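Local atomic coordinates of structural protein ORF273 (PDB entry 4ART), a protein that is a structural protein of the virion of Acidianus two-tailed virus, an archaeal virus, and adopts a fold that was new when its structure was solved. Residues A[102-107]-A[265-269]; A[113-118]-A[191-195]; A[119-123]-A[134-140]. All blocks are in the same frame, centred on the assembly; numbering follows the deposited sequence.

Contact 1: residues A[102-107]-A[265-269]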
loop_
_atom_site.group_PDB
_atom_site.type_symbol
_atom_site.label_atom_id
_atom_site.label_comp_id
_atom_site.label_asym_id
_atom_site.label_seq_id
_atom_site.Cartn_x
_atom_site.Cartn_y
_atom_site.Cartn_z
ATOM N N PHE A 102 -7.737 8.318 -7.166
ATOM C CA PHE A 102 -8.769 8.858 -6.284
ATOM C C PHE A 102 -10.066 8.054 -6.454
ATOM O O PHE A 102 -10.601 7.552 -5.475
ATOM C CB PHE A 102 -9.016 10.355 -6.609
ATOM C CG PHE A 102 -10.165 11.016 -5.883
ATOM C CD1 PHE A 102 -10.142 11.169 -4.499
ATOM C CD2 PHE A 102 -11.227 11.560 -6.587
ATOM C CE1 PHE A 102 -11.192 11.802 -3.832
ATOM C CE2 PHE A 102 -12.276 12.198 -5.914
ATOM C CZ PHE A 102 -12.248 12.318 -4.545
ATOM N N LEU A 103 -10.528 7.881 -7.698
ATOM C CA LEU A 103 -11.760 7.123 -7.988
ATOM C C LEU A 103 -11.620 5.662 -7.596
ATOM O O LEU A 103 -12.533 5.090 -7.003
ATOM C CB LEU A 103 -12.141 7.259 -9.467
ATOM C CG LEU A 103 -12.520 8.652 -9.956
ATOM C CD1 LEU A 103 -12.885 8.592 -11.422
ATOM C CD2 LEU A 103 -13.662 9.268 -9.125
ATOM N N PHE A 104 -10.442 5.082 -7.848
ATOM C CA PHE A 104 -10.183 3.698 -7.466
ATOM C C PHE A 104 -10.207 3.515 -5.934
ATOM O O PHE A 104 -10.799 2.565 -5.431
ATOM C CB PHE A 104 -8.886 3.182 -8.101
ATOM C CG PHE A 104 -8.562 1.782 -7.691
ATOM C CD1 PHE A 104 -9.212 0.701 -8.285
ATOM C CD2 PHE A 104 -7.627 1.537 -6.697
ATOM C CE1 PHE A 104 -8.961 -0.602 -7.862
ATOM C CE2 PHE A 104 -7.344 0.228 -6.308
ATOM C CZ PHE A 104 -8.009 -0.836 -6.900
ATOM N N ASP A 105 -9.569 4.427 -5.203
ATOM C CA ASP A 105 -9.551 4.409 -3.745
ATOM C C ASP A 105 -10.969 4.553 -3.175
ATOM O O ASP A 105 -11.275 3.882 -2.212
ATOM C CB ASP A 105 -8.646 5.527 -3.195
ATOM C CG ASP A 105 -7.148 5.316 -3.391
ATOM O OD1 ASP A 105 -6.761 4.308 -4.052
ATOM O OD2 ASP A 105 -6.366 6.180 -2.931
ATOM N N ILE A 106 -11.839 5.395 -3.801
ATOM C CA ILE A 106 -13.256 5.631 -3.427
ATOM C C ILE A 106 -14.062 4.336 -3.557
ATOM O O ILE A 106 -14.800 3.957 -2.650
ATOM C CB ILE A 106 -13.918 6.710 -4.362
ATOM C CG1 ILE A 106 -13.403 8.121 -4.112
ATOM C CG2 ILE A 106 -15.469 6.675 -4.325
ATOM C CD1 ILE A 106 -13.981 9.134 -5.146
ATOM N N ASP A 107 -13.946 3.708 -4.731
ATOM C CA ASP A 107 -14.709 2.537 -5.147
ATOM C C ASP A 107 -14.212 1.176 -4.604
ATOM O O ASP A 107 -15.019 0.260 -4.422
ATOM C CB ASP A 107 -14.891 2.565 -6.688
ATOM C CG ASP A 107 -15.568 3.834 -7.206
ATOM O OD1 ASP A 107 -16.538 4.306 -6.550
ATOM O OD2 ASP A 107 -15.143 4.346 -8.276
ATOM N N LYS A 265 -21.735 12.656 -9.427
ATOM C CA LYS A 265 -21.395 13.860 -10.190
ATOM C C LYS A 265 -19.860 14.010 -10.149
ATOM O O LYS A 265 -19.245 14.332 -11.165
ATOM C CB LYS A 265 -22.099 15.101 -9.600
ATOM C CG LYS A 265 -21.856 16.414 -10.354
ATOM C CD LYS A 265 -22.818 16.616 -11.533
ATOM C CE LYS A 265 -22.484 17.844 -12.349
ATOM N NZ LYS A 265 -23.535 18.138 -13.361
ATOM N N LEU A 266 -19.251 13.691 -8.989
ATOM C CA LEU A 266 -17.815 13.736 -8.730
ATOM C C LEU A 266 -16.958 12.948 -9.723
ATOM O O LEU A 266 -15.948 13.476 -10.180
ATOM C CB LEU A 266 -17.526 13.271 -7.291
ATOM C CG LEU A 266 -16.134 13.519 -6.776
ATOM C CD1 LEU A 266 -15.788 14.950 -6.901
ATOM C CD2 LEU A 266 -16.003 13.088 -5.348
ATOM N N GLU A 267 -17.353 11.697 -10.051
ATOM C CA GLU A 267 -16.630 10.816 -10.982
ATOM C C GLU A 267 -16.556 11.395 -12.402
ATOM O O GLU A 267 -15.706 10.971 -13.178
ATOM C CB GLU A 267 -17.194 9.381 -11.004
ATOM C CG GLU A 267 -17.845 8.904 -9.708
ATOM C CD GLU A 267 -17.102 7.918 -8.825
ATOM O OE1 GLU A 267 -16.332 7.086 -9.360
ATOM O OE2 GLU A 267 -17.356 7.927 -7.598
ATOM N N ARG A 268 -17.390 12.397 -12.718
ATOM C CA ARG A 268 -17.396 13.070 -14.014
ATOM C C ARG A 268 -16.353 14.199 -14.104
ATOM O O ARG A 268 -16.090 14.693 -15.204
ATOM C CB ARG A 268 -18.797 13.669 -14.308
ATOM C CG ARG A 268 -19.961 12.704 -14.113
ATOM C CD ARG A 268 -21.322 13.255 -14.539
ATOM N NE ARG A 268 -21.355 13.814 -15.898
ATOM C CZ ARG A 268 -21.278 13.103 -17.022
ATOM N NH1 ARG A 268 -21.117 11.786 -16.974
ATOM N NH2 ARG A 268 -21.330 13.709 -18.201
ATOM N N LEU A 269 -15.771 14.616 -12.962
ATOM C CA LEU A 269 -14.852 15.762 -12.885
ATOM C C LEU A 269 -13.320 15.568 -13.121
ATOM O O LEU A 269 -12.520 15.658 -12.188
ATOM C CB LEU A 269 -15.166 16.621 -11.645
ATOM C CG LEU A 269 -16.654 16.954 -11.399
ATOM C CD1 LEU A 269 -16.838 17.661 -10.083
ATOM C CD2 LEU A 269 -17.246 17.786 -12.535
#
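Helix 99-108 packs here against the C-terminal end of the modelled chain, where the short helix 263-266 is followed by the chain end, with a type I beta turn from Leu266 to Leu269 closed by the hydrogen bond from Leu269 N to Leu266 O, 3.0 Å. Both pieces lie against the mixed beta sheet, so the contact joins a helix on that sheet to the segment following 258-261, one of its two edge strands. The disulfide Cys250-Cys263 ties the start of helix 263-266 to strand 247-253, and Leu266 packs on Cys250. The apolar part centres on Leu266. Its CD2 sits 3.9 Å from Phe102 CE2, at the edge of the phenyl ring, and 4.4 Å from Ile106 CD1. Phe102 and Leu266 also both rest on Tyr154 of strand 154-161, which extends this small hydrophobic patch onto the sheet. Glu267 forms the second part. Its side chain reaches toward the flank of helix 99-108, placing OE1 3.5 Å from Leu103 CD2 and OE2 4.0 Å from Ile106 CG2, so that the carboxylate lies against aliphatic carbons. Polar complementarity is lacking: Asp107 presents a second carboxylate, and like charges come close, with Asp107 OD2 and Glu267 OE1 3.2 Å apart.

Contact 2: residues A[113-118]-A[191-195]. With SO4 (sulfate ion), chain E.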
loop_
_atom_site.group_PDB
_atom_site.type_symbol
_atom_site.label_atom_id
_atom_site.label_comp_id
_atom_site.label_asym_id
_atom_site.label_seq_id
_atom_site.Cartn_x
_atom_site.Cartn_y
_atom_site.Cartn_z
ATOM N N ILE A 113 -6.939 -5.770 5.726
ATOM C CA ILE A 113 -7.405 -7.055 6.267
ATOM C C ILE A 113 -7.039 -7.133 7.744
ATOM O O ILE A 113 -7.880 -7.484 8.580
ATOM C CB ILE A 113 -6.855 -8.262 5.425
ATOM C CG1 ILE A 113 -7.717 -8.468 4.177
ATOM C CG2 ILE A 113 -6.795 -9.597 6.229
ATOM C CD1 ILE A 113 -9.201 -8.963 4.411
ATOM N N SER A 114 -5.796 -6.736 8.054
ATOM C CA SER A 114 -5.254 -6.711 9.404
ATOM C C SER A 114 -6.175 -5.948 10.344
ATOM O O SER A 114 -6.485 -6.439 11.422
ATOM C CB SER A 114 -3.854 -6.090 9.416
ATOM O OG SER A 114 -2.930 -6.834 8.644
ATOM N N ASP A 115 -6.592 -4.758 9.946
ATOM C CA ASP A 115 -7.486 -3.905 10.723
ATOM C C ASP A 115 -8.850 -4.531 10.980
ATOM O O ASP A 115 -9.256 -4.587 12.136
ATOM C CB ASP A 115 -7.648 -2.519 10.063
ATOM C CG ASP A 115 -6.499 -1.550 10.341
ATOM O OD1 ASP A 115 -5.759 -1.774 11.292
ATOM O OD2 ASP A 115 -6.366 -0.563 9.606
ATOM N N ILE A 116 -9.533 -5.025 9.950
ATOM C CA ILE A 116 -10.882 -5.647 10.099
ATOM C C ILE A 116 -10.842 -6.880 10.972
ATOM O O ILE A 116 -11.720 -7.064 11.810
ATOM C CB ILE A 116 -11.595 -5.947 8.747
ATOM C CG1 ILE A 116 -11.495 -4.799 7.818
ATOM C CG2 ILE A 116 -13.053 -6.483 8.861
ATOM C CD1 ILE A 116 -10.772 -5.278 6.755
ATOM N N LEU A 117 -9.831 -7.724 10.772
ATOM C CA LEU A 117 -9.653 -8.915 11.586
ATOM C C LEU A 117 -9.426 -8.505 13.052
ATOM O O LEU A 117 -10.079 -9.061 13.929
ATOM C CB LEU A 117 -8.447 -9.722 11.077
ATOM C CG LEU A 117 -8.209 -11.040 11.807
ATOM C CD1 LEU A 117 -9.406 -11.978 11.660
ATOM C CD2 LEU A 117 -6.910 -11.693 11.367
ATOM N N LYS A 118 -8.515 -7.535 13.307
ATOM C CA LYS A 118 -8.222 -7.031 14.655
ATOM C C LYS A 118 -9.512 -6.482 15.289
ATOM O O LYS A 118 -9.862 -6.861 16.405
ATOM C CB LYS A 118 -7.139 -5.934 14.598
ATOM C CG LYS A 118 -6.908 -5.183 15.912
ATOM C CD LYS A 118 -5.770 -4.170 15.810
ATOM C CE LYS A 118 -6.148 -2.841 15.242
ATOM N NZ LYS A 118 -4.940 -2.031 14.927
ATOM N N PHE A 191 -3.131 -15.045 15.117
ATOM C CA PHE A 191 -3.654 -13.928 14.350
ATOM C C PHE A 191 -3.183 -14.076 12.895
ATOM O O PHE A 191 -3.996 -13.986 11.978
ATOM C CB PHE A 191 -3.179 -12.592 14.948
ATOM C CG PHE A 191 -3.701 -11.387 14.226
ATOM C CD1 PHE A 191 -3.032 -10.872 13.118
ATOM C CD2 PHE A 191 -4.841 -10.755 14.662
ATOM C CE1 PHE A 191 -3.519 -9.782 12.440
ATOM C CE2 PHE A 191 -5.323 -9.660 13.985
ATOM C CZ PHE A 191 -4.657 -9.189 12.873
ATOM N N ASN A 192 -1.871 -14.325 12.698
ATOM C CA ASN A 192 -1.255 -14.501 11.383
ATOM C C ASN A 192 -1.844 -15.656 10.583
ATOM O O ASN A 192 -2.083 -15.494 9.381
ATOM C CB ASN A 192 0.277 -14.582 11.502
ATOM C CG ASN A 192 0.914 -13.283 11.943
ATOM O OD1 ASN A 192 0.373 -12.179 11.739
ATOM N ND2 ASN A 192 2.077 -13.389 12.559
ATOM N N ASP A 193 -2.074 -16.810 11.246
ATOM C CA ASP A 193 -2.670 -18.009 10.638
ATOM C C ASP A 193 -4.050 -17.700 10.114
ATOM O O ASP A 193 -4.361 -18.095 8.988
ATOM C CB ASP A 193 -2.744 -19.199 11.631
ATOM C CG ASP A 193 -1.405 -19.789 12.014
ATOM O OD1 ASP A 193 -0.469 -19.723 11.184
ATOM O OD2 ASP A 193 -1.299 -20.345 13.137
ATOM N N ILE A 194 -4.867 -16.958 10.901
ATOM C CA ILE A 194 -6.210 -16.561 10.480
ATOM C C ILE A 194 -6.122 -15.584 9.306
ATOM O O ILE A 194 -6.792 -15.782 8.293
ATOM C CB ILE A 194 -7.092 -16.026 11.647
ATOM C CG1 ILE A 194 -7.292 -17.115 12.715
ATOM C CG2 ILE A 194 -8.472 -15.482 11.142
ATOM C CD1 ILE A 194 -7.671 -16.538 14.043
ATOM N N GLU A 195 -5.276 -14.558 9.440
ATOM C CA GLU A 195 -5.065 -13.547 8.413
ATOM C C GLU A 195 -4.715 -14.170 7.037
ATOM O O GLU A 195 -5.281 -13.775 6.008
ATOM C CB GLU A 195 -3.988 -12.546 8.895
ATOM C CG GLU A 195 -3.740 -11.482 7.862
ATOM C CD GLU A 195 -3.527 -10.074 8.343
ATOM O OE1 GLU A 195 -2.562 -9.831 9.091
ATOM O OE2 GLU A 195 -4.112 -9.191 7.688
HETATM S S SO4 E . -2.470 -4.523 5.487
HETATM O O1 SO4 E . -3.651 -5.320 5.758
HETATM O O2 SO4 E . -2.766 -3.102 5.366
HETATM O O3 SO4 E . -1.519 -4.717 6.584
HETATM O O4 SO4 E . -1.874 -4.949 4.214
#
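A buried carboxylate, that of Glu195, meets the first turn of helix 113-123 in this helix-helix packing, where Ser114 OG donates a hydrogen bond to Glu195 OE2 at 2.8 Å. The short segments cross steeply, at 116° between their N-to-C directions, with axes 10.8 Å apart at closest approach. Leu117 fills the space between them. Its CD1 lies 3.7 Å from Ile194 CG2, and its CD2 sits over the face of Phe191, in a CH-pi contact 3.8 Å from the ring centroid. The edge of that ring faces helix backbone, with Phe191 CZ 3.6 Å from Ser114 O. The contact is itself part of the interface with the second subunit: Phe228 of that subunit meets the Phe191 ring, and its Arg215 makes a long, weak ion pair with Glu195. A sulfate, probably from the crystallisation liquor, lies by the N-terminal turn of helix 113-123, also hydrogen-bonded to Ser112 OG, and receives a weak hydrogen bond from Ser114 N to its O1 at 3.4 Å.

Contact 3: residues A[119-123]-A[134-140]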
loop_
_atom_site.group_PDB
_atom_site.type_symbol
_atom_site.label_atom_id
_atom_site.label_comp_id
_atom_site.label_asym_id
_atom_site.label_seq_id
_atom_site.Cartn_x
_atom_site.Cartn_y
_atom_site.Cartn_z
ATOM N N PHE A 119 -10.206 -5.608 14.567
ATOM C CA PHE A 119 -11.457 -4.987 15.000
ATOM C C PHE A 119 -12.544 -6.041 15.287
ATOM O O PHE A 119 -13.177 -5.948 16.327
ATOM C CB PHE A 119 -11.926 -3.926 13.979
ATOM C CG PHE A 119 -10.974 -2.751 13.721
ATOM C CD1 PHE A 119 -10.037 -2.366 14.669
ATOM C CD2 PHE A 119 -11.069 -1.990 12.552
ATOM C CE1 PHE A 119 -9.195 -1.249 14.446
ATOM C CE2 PHE A 119 -10.216 -0.876 12.335
ATOM C CZ PHE A 119 -9.290 -0.523 13.279
ATOM N N TYR A 120 -12.705 -7.072 14.422
ATOM C CA TYR A 120 -13.697 -8.144 14.650
ATOM C C TYR A 120 -13.335 -8.949 15.883
ATOM O O TYR A 120 -14.198 -9.159 16.738
ATOM C CB TYR A 120 -13.871 -9.090 13.428
ATOM C CG TYR A 120 -14.702 -10.323 13.766
ATOM C CD1 TYR A 120 -16.095 -10.286 13.716
ATOM C CD2 TYR A 120 -14.096 -11.504 14.207
ATOM C CE1 TYR A 120 -16.865 -11.385 14.108
ATOM C CE2 TYR A 120 -14.853 -12.622 14.568
ATOM C CZ TYR A 120 -16.239 -12.558 14.520
ATOM O OH TYR A 120 -16.977 -13.656 14.904
ATOM N N LEU A 121 -12.065 -9.435 15.969
ATOM C CA LEU A 121 -11.606 -10.229 17.103
ATOM C C LEU A 121 -11.875 -9.553 18.438
ATOM O O LEU A 121 -12.438 -10.172 19.336
ATOM C CB LEU A 121 -10.130 -10.603 16.970
ATOM C CG LEU A 121 -9.771 -11.673 15.925
ATOM C CD1 LEU A 121 -8.290 -11.718 15.715
ATOM C CD2 LEU A 121 -10.289 -13.061 16.302
ATOM N N GLU A 122 -11.523 -8.274 18.547
ATOM C CA GLU A 122 -11.695 -7.483 19.770
ATOM C C GLU A 122 -13.139 -7.189 20.115
ATOM O O GLU A 122 -13.494 -7.169 21.299
ATOM C CB GLU A 122 -10.875 -6.202 19.704
ATOM C CG GLU A 122 -9.415 -6.546 19.804
ATOM C CD GLU A 122 -8.372 -5.475 19.577
ATOM O OE1 GLU A 122 -8.713 -4.305 19.280
ATOM O OE2 GLU A 122 -7.186 -5.810 19.769
ATOM N N LYS A 123 -13.967 -6.974 19.089
ATOM C CA LYS A 123 -15.397 -6.719 19.255
ATOM C C LYS A 123 -16.075 -8.000 19.733
ATOM O O LYS A 123 -17.003 -7.910 20.511
ATOM C CB LYS A 123 -16.039 -6.180 17.952
ATOM C CG LYS A 123 -17.251 -5.310 18.189
ATOM C CD LYS A 123 -17.965 -4.898 16.915
ATOM C CE LYS A 123 -19.194 -4.108 17.273
ATOM N NZ LYS A 123 -19.807 -3.438 16.096
ATOM N N THR A 134 -10.033 -2.448 21.360
ATOM C CA THR A 134 -11.015 -1.395 20.985
ATOM C C THR A 134 -12.338 -2.171 20.789
ATOM O O THR A 134 -12.723 -2.504 19.653
ATOM C CB THR A 134 -10.525 -0.617 19.741
ATOM O OG1 THR A 134 -9.140 -0.285 19.910
ATOM C CG2 THR A 134 -11.298 0.612 19.453
ATOM N N PRO A 135 -12.986 -2.573 21.912
ATOM C CA PRO A 135 -14.160 -3.442 21.793
ATOM C C PRO A 135 -15.448 -2.836 21.270
ATOM O O PRO A 135 -16.312 -3.612 20.875
ATOM C CB PRO A 135 -14.334 -3.984 23.223
ATOM C CG PRO A 135 -13.848 -2.896 24.071
ATOM C CD PRO A 135 -12.662 -2.326 23.335
ATOM N N ASN A 136 -15.623 -1.504 21.312
ATOM C CA ASN A 136 -16.910 -0.867 20.928
ATOM C C ASN A 136 -16.923 -0.132 19.560
ATOM O O ASN A 136 -17.806 0.698 19.256
ATOM C CB ASN A 136 -17.414 -0.009 22.081
ATOM C CG ASN A 136 -17.217 -0.691 23.430
ATOM O OD1 ASN A 136 -17.524 -1.881 23.622
ATOM N ND2 ASN A 136 -16.639 0.017 24.378
ATOM N N LEU A 137 -15.928 -0.465 18.738
ATOM C CA LEU A 137 -15.739 0.078 17.408
ATOM C C LEU A 137 -16.829 -0.468 16.486
ATOM O O LEU A 137 -16.991 -1.682 16.364
ATOM C CB LEU A 137 -14.363 -0.379 16.949
ATOM C CG LEU A 137 -13.741 0.289 15.766
ATOM C CD1 LEU A 137 -13.647 1.756 15.919
ATOM C CD2 LEU A 137 -12.381 -0.175 15.635
ATOM N N LYS A 138 -17.597 0.423 15.861
ATOM C CA LYS A 138 -18.669 -0.005 14.956
ATOM C C LYS A 138 -18.288 0.250 13.492
ATOM O O LYS A 138 -18.613 -0.558 12.621
ATOM C CB LYS A 138 -19.980 0.707 15.303
ATOM C CG LYS A 138 -21.215 0.148 14.581
ATOM C CD LYS A 138 -22.478 0.839 15.038
ATOM C CE LYS A 138 -23.706 0.442 14.263
ATOM N NZ LYS A 138 -24.276 -0.838 14.762
ATOM N N TYR A 139 -17.591 1.369 13.221
ATOM C CA TYR A 139 -17.283 1.769 11.856
ATOM C C TYR A 139 -15.845 1.942 11.498
ATOM O O TYR A 139 -15.023 2.373 12.307
ATOM C CB TYR A 139 -18.022 3.074 11.510
ATOM C CG TYR A 139 -19.536 2.967 11.533
ATOM C CD1 TYR A 139 -20.231 2.456 10.448
ATOM C CD2 TYR A 139 -20.272 3.450 12.614
ATOM C CE1 TYR A 139 -21.628 2.398 10.445
ATOM C CE2 TYR A 139 -21.669 3.389 12.630
ATOM C CZ TYR A 139 -22.344 2.855 11.543
ATOM O OH TYR A 139 -23.722 2.770 11.528
ATOM N N TYR A 140 -15.552 1.610 10.241
ATOM C CA TYR A 140 -14.270 1.865 9.630
ATOM C C TYR A 140 -14.533 2.925 8.559
ATOM O O TYR A 140 -15.410 2.748 7.713
ATOM C CB TYR A 140 -13.611 0.599 9.029
ATOM C CG TYR A 140 -12.432 0.968 8.140
ATOM C CD1 TYR A 140 -11.191 1.254 8.679
ATOM C CD2 TYR A 140 -12.597 1.143 6.765
ATOM C CE1 TYR A 140 -10.128 1.670 7.869
ATOM C CE2 TYR A 140 -11.556 1.581 5.954
ATOM C CZ TYR A 140 -10.318 1.828 6.503
ATOM O OH TYR A 140 -9.309 2.200 5.644
HETATM O O HOH W 1 -6.641 -2.525 19.501
#
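Phe119 offers one ring face to Leu137, whose CD2 lies 3.4 Å from the ring centroid and 15° off its normal, a close CH-pi contact. It is the apolar centre of a packing of a helix end on a loop and the first residues of a strand: the last turn of helix 113-123 lies against the loop that leads into strand 139-146 of the mixed sheet. The same ring brings its edge to Tyr140, at 4.3 Å between Phe119 CE2 and Tyr140 CD1. Phe90, on the neighbouring strand 87-96, meets Phe119 edge-to-face, so the ring sits between its own helix, the sheet and Ile162 of helix 162-168; the Tyr140 hydroxyl is hydrogen-bonded to Glu92.

Beyond this apolar patch, the end of the helix is tied to the loop by polar groups. Glu122 OE1 accepts a hydrogen bond from Thr134 N at 3.1 Å, and a water donates to the same OE1 at 2.7 Å while weakly bridging to Thr134 OG1. Pro135 fits against the helix terminus, its CB 3.8 Å from Glu122 O, where the CA atoms of Lys123 and Pro135 come within 4.3 Å. Lys123 runs extended along the loop: its CG is 3.3 Å from Pro135 O, and its ammonium, which also makes a long, weak ion pair with Asp163, gives a weak hydrogen bond from Lys123 NZ to Leu137 O at 3.3 Å.

Overall arrangement
From the N terminus, the chain passes through strand 87-96 into helix 99-108, which opens the widest loop; contact 1 closes it only at the C-terminal end, 158 residues on. Helix 113-123 follows directly and serves two contacts in succession. Its second half is joined first, by the short loop of contact 3 leading into strand 139-146, and its first half later, when helix 188-201 arrives to form contact 2. The loops are therefore nested, 3 inside 2 inside 1. Contacts 2 and 3 touch through Phe191 and Leu121, linking the sheet to helix 188-201 by way of helix 113-123. Contact 1 lies on the opposite side of the chain's centre, its centre about 28 Å from that of each of the others.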